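Local coordinates for protein enoyl-CoA hydratase (Bacillus halodurans, PDB 3LKE) that probably hydrates the double bond of enoyl-CoA thioesters, as crotonase-family enzymes do, at residues E136-K140 against L165-G169. Numbering follows the deposited sequence.
Sequences ENFHK and LLLEG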
loop_
_atom_site.group_PDB
_atom_site.type_symbol
_atom_site.label_atom_id
_atom_site.label_comp_id
_atom_site.label_asym_id
_atom_site.label_seq_id
_atom_site.Cartn_x
_atom_site.Cartn_y
_atom_site.Cartn_z
ATOM N N GLU A 136 8.992 -19.693 3.775
ATOM C CA GLU A 136 9.979 -18.623 3.676
ATOM C C GLU A 136 10.943 -18.843 4.834
ATOM O O GLU A 136 10.602 -18.574 5.983
ATOM C CB GLU A 136 9.301 -17.262 3.830
ATOM C CG GLU A 136 8.139 -17.065 2.880
ATOM C CD GLU A 136 8.587 -16.742 1.474
ATOM O OE1 GLU A 136 9.813 -16.660 1.237
ATOM O OE2 GLU A 136 7.710 -16.557 0.602
ATOM N N ASN A 137 12.131 -19.353 4.543
ATOM C CA ASN A 137 12.982 -19.861 5.606
ATOM C C ASN A 137 14.277 -19.087 5.789
ATOM O O ASN A 137 15.234 -19.597 6.370
ATOM C CB ASN A 137 13.290 -21.337 5.372
ATOM C CG ASN A 137 13.577 -22.081 6.657
ATOM O OD1 ASN A 137 13.022 -21.766 7.713
ATOM N ND2 ASN A 137 14.439 -23.093 6.568
ATOM N N PHE A 138 14.298 -17.859 5.290
ATOM C CA PHE A 138 15.501 -17.031 5.330
ATOM C C PHE A 138 16.028 -16.816 6.754
ATOM O O PHE A 138 17.239 -16.786 6.964
ATOM C CB PHE A 138 15.242 -15.660 4.701
ATOM C CG PHE A 138 14.726 -15.712 3.290
ATOM C CD1 PHE A 138 15.588 -15.948 2.228
ATOM C CD2 PHE A 138 13.380 -15.493 3.023
ATOM C CE1 PHE A 138 15.120 -15.983 0.935
ATOM C CE2 PHE A 138 12.895 -15.544 1.712
ATOM C CZ PHE A 138 13.768 -15.778 0.674
ATOM N N HIS A 139 15.120 -16.650 7.717
ATOM C CA HIS A 139 15.507 -16.300 9.098
ATOM C C HIS A 139 16.410 -17.375 9.714
ATOM O O HIS A 139 17.478 -17.079 10.253
ATOM C CB HIS A 139 14.258 -16.094 9.960
ATOM C CG HIS A 139 14.538 -15.620 11.357
ATOM N ND1 HIS A 139 15.018 -14.359 11.637
ATOM C CD2 HIS A 139 14.363 -16.230 12.554
ATOM C CE1 HIS A 139 15.140 -14.216 12.947
ATOM N NE2 HIS A 139 14.747 -15.337 13.527
ATOM N N LYS A 140 15.979 -18.627 9.627
ATOM C CA LYS A 140 16.762 -19.725 10.175
ATOM C C LYS A 140 18.031 -19.967 9.358
ATOM O O LYS A 140 19.048 -20.406 9.903
ATOM C CB LYS A 140 15.919 -20.998 10.271
ATOM C CG LYS A 140 14.752 -20.890 11.254
ATOM C CD LYS A 140 13.902 -22.158 11.257
ATOM C CE LYS A 140 12.729 -22.036 12.227
ATOM N NZ LYS A 140 11.741 -20.992 11.812
ATOM N N LEU A 165 6.146 -13.087 9.242
ATOM C CA LEU A 165 6.181 -14.282 8.414
ATOM C C LEU A 165 7.595 -14.844 8.420
ATOM O O LEU A 165 7.795 -16.050 8.558
ATOM C CB LEU A 165 5.757 -13.952 6.977
ATOM C CG LEU A 165 5.678 -15.173 6.049
ATOM C CD1 LEU A 165 4.506 -16.024 6.470
ATOM C CD2 LEU A 165 5.549 -14.753 4.587
ATOM N N LEU A 166 8.577 -13.960 8.274
ATOM C CA LEU A 166 9.972 -14.399 8.219
ATOM C C LEU A 166 10.448 -14.910 9.581
ATOM O O LEU A 166 11.187 -15.896 9.660
ATOM C CB LEU A 166 10.889 -13.281 7.703
ATOM C CG LEU A 166 10.649 -12.880 6.240
ATOM C CD1 LEU A 166 11.509 -11.685 5.813
ATOM C CD2 LEU A 166 10.871 -14.065 5.297
ATOM N N LEU A 167 10.000 -14.264 10.651
ATOM C CA LEU A 167 10.379 -14.691 11.995
ATOM C C LEU A 167 9.834 -16.075 12.310
ATOM O O LEU A 167 10.494 -16.869 12.974
ATOM C CB LEU A 167 9.866 -13.715 13.053
ATOM C CG LEU A 167 10.555 -12.369 13.231
ATOM C CD1 LEU A 167 9.924 -11.648 14.419
ATOM C CD2 LEU A 167 12.062 -12.529 13.444
ATOM N N GLU A 168 8.627 -16.364 11.840
ATOM C CA GLU A 168 8.005 -17.645 12.144
ATOM C C GLU A 168 8.572 -18.805 11.325
ATOM O O GLU A 168 8.719 -19.917 11.840
ATOM C CB GLU A 168 6.490 -17.553 12.010
ATOM C CG GLU A 168 5.896 -16.593 13.012
ATOM C CD GLU A 168 4.397 -16.648 13.055
ATOM O OE1 GLU A 168 3.803 -17.277 12.160
ATOM O OE2 GLU A 168 3.817 -16.055 13.990
ATOM N N GLY A 169 8.887 -18.536 10.058
ATOM C CA GLY A 169 9.490 -19.526 9.182
ATOM C C GLY A 169 8.768 -20.861 9.170
ATOM O O GLY A 169 9.401 -21.921 9.157
HETATM O O HOH W 1 12.287 -17.119 7.646
#
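H139 meets L166 and L167 where the start of helix 138-141 lies against the last turn of helix 159-168. This is the tight part of the contact. CB of H139 comes within 3.1 Å of the carbonyl O of L166, and CD2 of L167 sits over one face of the imidazole, a CH-pi contact 3.9 Å from the ring centroid. The ring is placed there because CG lies anti to the backbone N (chi1 -175°). A flat, polar ring suits this place: its face takes a leucine methyl while NE2 bonds to the carbonyl O of A203 of the second subunit, and L167 packs on Y200 of the same neighbouring subunit. Deeper in, the branched end of L166 serves two neighbours: its CD2 lies 3.7 Å from CD2 of F138, at the edge of that ring, and a second neighbour is E136, touched at CB. E136, a buried residue, has its OE1 hydrogen-bonded to ND2 of N118. Between the backbones, one water accepts from H139 N and donates to E136 O and to L166 O. G169 ends the helix with a positive phi, readily adopted by glycine, and its lack of a side chain lets CA come to 3.5 Å from E136 O in a CA-H...O contact. The looser flank belongs to K140, partly exposed where E136, F138 and L166 are buried; its long chain bends only at its end (chi4 66°), so that its NZ gives E168 O a weak hydrogen bond of 3.2 Å. Water and lysine thus both serve carbonyls at the helix's C-terminal end, where the ammonium charge should suit the helix dipole, and H139 ties this junction to the subunit interface.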